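Local coordinates for CELL division control protein 6 (PDB 1FNN) that binds ADP and magnesium as an AAA+ ATPase of the Cdc6/Cdc18 family and is probably involved in regulating DNA replication, at residues K291-A296 / G312-S317. Sequence-based numbering, arbitrary orientation.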
ATOM      1  N   LYS A 291      25.937 -13.669 -13.978  1.00 31.38           N
ATOM      2  CA  LYS A 291      25.230 -14.909 -13.766  1.00 36.32           C
ATOM      3  C   LYS A 291      25.894 -15.786 -12.721  1.00 35.28           C
ATOM      4  O   LYS A 291      25.260 -16.302 -11.801  1.00 31.87           O
ATOM      5  CB  LYS A 291      25.052 -15.818 -15.013  1.00 32.87           C
ATOM      6  CG  LYS A 291      24.150 -15.179 -16.083  1.00 33.20           C
ATOM      7  CD  LYS A 291      23.882 -16.252 -17.129  1.00 34.10           C
ATOM      8  CE  LYS A 291      22.832 -15.952 -18.149  1.00 34.97           C
ATOM      9  NZ  LYS A 291      23.291 -14.989 -19.190  1.00 46.88           N
ATOM     10  N   LEU A 292      27.203 -15.977 -12.798  1.00 30.14           N
ATOM     11  CA  LEU A 292      27.969 -16.764 -11.868  1.00 27.50           C
ATOM     12  C   LEU A 292      27.897 -16.113 -10.476  1.00 31.19           C
ATOM     13  O   LEU A 292      27.776 -16.837  -9.488  1.00 34.85           O
ATOM     14  CB  LEU A 292      29.467 -16.847 -12.317  1.00 30.90           C
ATOM     15  CG  LEU A 292      29.667 -17.694 -13.621  1.00 36.80           C
ATOM     16  CD1 LEU A 292      31.107 -17.529 -14.141  1.00 35.76           C
ATOM     17  CD2 LEU A 292      29.365 -19.155 -13.345  1.00 33.74           C
ATOM     18  N   PHE A 293      28.019 -14.803 -10.425  1.00 30.48           N
ATOM     19  CA  PHE A 293      27.924 -14.119  -9.133  1.00 29.35           C
ATOM     20  C   PHE A 293      26.468 -14.266  -8.571  1.00 30.74           C
ATOM     21  O   PHE A 293      26.370 -14.523  -7.383  1.00 33.57           O
ATOM     22  CB  PHE A 293      28.194 -12.642  -9.351  1.00 29.09           C
ATOM     23  CG  PHE A 293      28.374 -11.904  -8.035  1.00 28.06           C
ATOM     24  CD1 PHE A 293      29.281 -12.318  -7.099  1.00 33.70           C
ATOM     25  CD2 PHE A 293      27.583 -10.785  -7.797  1.00 34.51           C
ATOM     26  CE1 PHE A 293      29.445 -11.643  -5.894  1.00 35.62           C
ATOM     27  CE2 PHE A 293      27.735 -10.095  -6.590  1.00 38.55           C
ATOM     28  CZ  PHE A 293      28.660 -10.525  -5.651  1.00 37.53           C
ATOM     29  N   LEU A 294      25.452 -14.169  -9.417  1.00 30.99           N
ATOM     30  CA  LEU A 294      24.088 -14.359  -8.906  1.00 35.00           C
ATOM     31  C   LEU A 294      23.911 -15.786  -8.430  1.00 38.27           C
ATOM     32  O   LEU A 294      23.466 -16.049  -7.282  1.00 33.85           O
ATOM     33  CB  LEU A 294      23.065 -13.999  -9.985  1.00 35.64           C
ATOM     34  CG  LEU A 294      21.589 -14.268  -9.606  1.00 40.82           C
ATOM     35  CD1 LEU A 294      21.195 -13.395  -8.401  1.00 34.43           C
ATOM     36  CD2 LEU A 294      20.711 -13.947 -10.809  1.00 36.28           C
ATOM     37  N   LEU A 295      24.436 -16.774  -9.223  1.00 34.01           N
ATOM     38  CA  LEU A 295      24.458 -18.140  -8.728  1.00 34.70           C
ATOM     39  C   LEU A 295      25.150 -18.241  -7.391  1.00 35.05           C
ATOM     40  O   LEU A 295      24.701 -18.978  -6.470  1.00 37.62           O
ATOM     41  CB  LEU A 295      25.141 -19.142  -9.698  1.00 38.71           C
ATOM     42  CG  LEU A 295      25.180 -20.600  -9.294  1.00 37.26           C
ATOM     43  CD1 LEU A 295      23.765 -21.099  -8.902  1.00 40.09           C
ATOM     44  CD2 LEU A 295      25.644 -21.456 -10.483  1.00 38.37           C
ATOM     45  N   ALA A 296      26.256 -17.513  -7.185  1.00 30.08           N
ATOM     46  CA  ALA A 296      26.965 -17.612  -5.928  1.00 34.30           C
ATOM     47  C   ALA A 296      26.068 -17.095  -4.745  1.00 35.65           C
ATOM     48  O   ALA A 296      26.268 -17.491  -3.596  1.00 34.95           O
ATOM     49  CB  ALA A 296      28.181 -16.687  -5.974  1.00 33.61           C
ATOM     50  N   GLY A 312      31.099 -10.294   1.290  1.00 46.66           N
ATOM     51  CA  GLY A 312      32.238 -11.194   1.429  1.00 47.41           C
ATOM     52  C   GLY A 312      31.867 -12.656   1.285  1.00 49.77           C
ATOM     53  O   GLY A 312      32.550 -13.516   0.688  1.00 45.16           O
ATOM     54  N   ASP A 313      30.707 -13.030   1.873  1.00 45.46           N
ATOM     55  CA  ASP A 313      30.179 -14.366   1.710  1.00 41.74           C
ATOM     56  C   ASP A 313      29.978 -14.680   0.223  1.00 37.13           C
ATOM     57  O   ASP A 313      30.258 -15.799  -0.232  1.00 38.55           O
ATOM     58  CB  ASP A 313      28.814 -14.525   2.406  1.00 46.21           C
ATOM     59  CG  ASP A 313      28.286 -15.939   2.472  1.00 66.33           C
ATOM     60  OD1 ASP A 313      28.721 -16.847   1.721  1.00 65.61           O
ATOM     61  OD2 ASP A 313      27.380 -16.191   3.318  1.00 72.95           O
ATOM     62  N   ALA A 314      29.261 -13.799  -0.467  1.00 35.04           N
ATOM     63  CA  ALA A 314      28.961 -14.026  -1.882  1.00 36.90           C
ATOM     64  C   ALA A 314      30.277 -14.184  -2.707  1.00 36.45           C
ATOM     65  O   ALA A 314      30.304 -14.903  -3.700  1.00 33.57           O
ATOM     66  CB  ALA A 314      28.184 -12.789  -2.330  1.00 34.16           C
ATOM     67  N   GLU A 315      31.255 -13.360  -2.430  1.00 38.67           N
ATOM     68  CA  GLU A 315      32.546 -13.388  -3.144  1.00 44.48           C
ATOM     69  C   GLU A 315      33.318 -14.668  -2.860  1.00 43.85           C
ATOM     70  O   GLU A 315      33.647 -15.397  -3.820  1.00 44.72           O
ATOM     71  CB  GLU A 315      33.411 -12.162  -2.844  1.00 47.65           C
ATOM     72  CG  GLU A 315      34.776 -12.296  -3.552  1.00 51.98           C
ATOM     73  CD  GLU A 315      35.549 -10.998  -3.603  1.00 58.90           C
ATOM     74  OE1 GLU A 315      35.284 -10.137  -2.752  1.00 49.96           O
ATOM     75  OE2 GLU A 315      36.424 -10.814  -4.488  1.00 57.09           O
ATOM     76  N   GLU A 316      33.298 -15.173  -1.624  1.00 41.75           N
ATOM     77  CA  GLU A 316      33.903 -16.484  -1.378  1.00 40.51           C
ATOM     78  C   GLU A 316      33.140 -17.593  -2.053  1.00 43.81           C
ATOM     79  O   GLU A 316      33.694 -18.572  -2.588  1.00 43.34           O
ATOM     80  CB  GLU A 316      34.126 -16.750   0.118  1.00 44.63           C
ATOM     81  CG  GLU A 316      35.286 -15.917   0.660  1.00 53.69           C
ATOM     82  CD  GLU A 316      36.561 -16.070  -0.182  1.00 59.93           C
ATOM     83  OE1 GLU A 316      36.902 -17.212  -0.578  1.00 58.98           O
ATOM     84  OE2 GLU A 316      37.213 -15.030  -0.450  1.00 60.05           O
ATOM     85  N   SER A 317      31.809 -17.503  -2.103  1.00 39.87           N
ATOM     86  CA  SER A 317      30.991 -18.480  -2.799  1.00 38.54           C
ATOM     87  C   SER A 317      31.318 -18.444  -4.307  1.00 37.15           C
ATOM     88  O   SER A 317      31.228 -19.470  -4.995  1.00 36.67           O
ATOM     89  CB  SER A 317      29.503 -18.122  -2.559  1.00 36.32           C
ATOM     90  OG  SER A 317      28.669 -19.000  -3.301  1.00 40.07           O
TER
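Phe293 makes the first touch, reaching helix 311-324 with the outer end of its ring. Its CG stands anti to the backbone N (chi1 -169°), beside the residue's own carbonyl carbon, and CE1 and CZ each come to 4.0 Å from the methyl CB of Ala314. That methyl lies oblique to the ring, while the backbone N of Glu315 sits at the ring edge near its plane. Leu335, Tyr338 and Leu339 of helix 332-344 pack against the same phenyl group, which joins three helices of the C-terminal winged-helix domain.

One turn on, Ala296 is where the backbones draw closest, its CA 5.2 Å from the CA of Ser317. Its methyl CB points at the other helix and rests 3.6 Å from the carbonyl O of Ala314. Ser317 also turns its side chain inward and donates from OG to the carbonyl O of Ala296 at 2.9 Å. The hydroxyl lies in the carbonyl plane on a lone pair, at a C=O...OG angle of 114°. Ser300 OG bonds to that same oxygen and also to Asp313 OD1, which adds a second polar link between the helices. An alanine in place of Ser317 would probably leave the Ala296 carbonyl without its bond from helix 311-324 and open a small gap beside the Ala296 methyl.

Small side chains thus let the helices, crossing at 115°, approach to 8.6 Å between segment axes. Because the Ala296 carbonyl O takes a hydroxyl bond from each helix, this polar end is likely to fix how they sit against each other, whereas the packing at Phe293, with no directional bond, is probably less exacting.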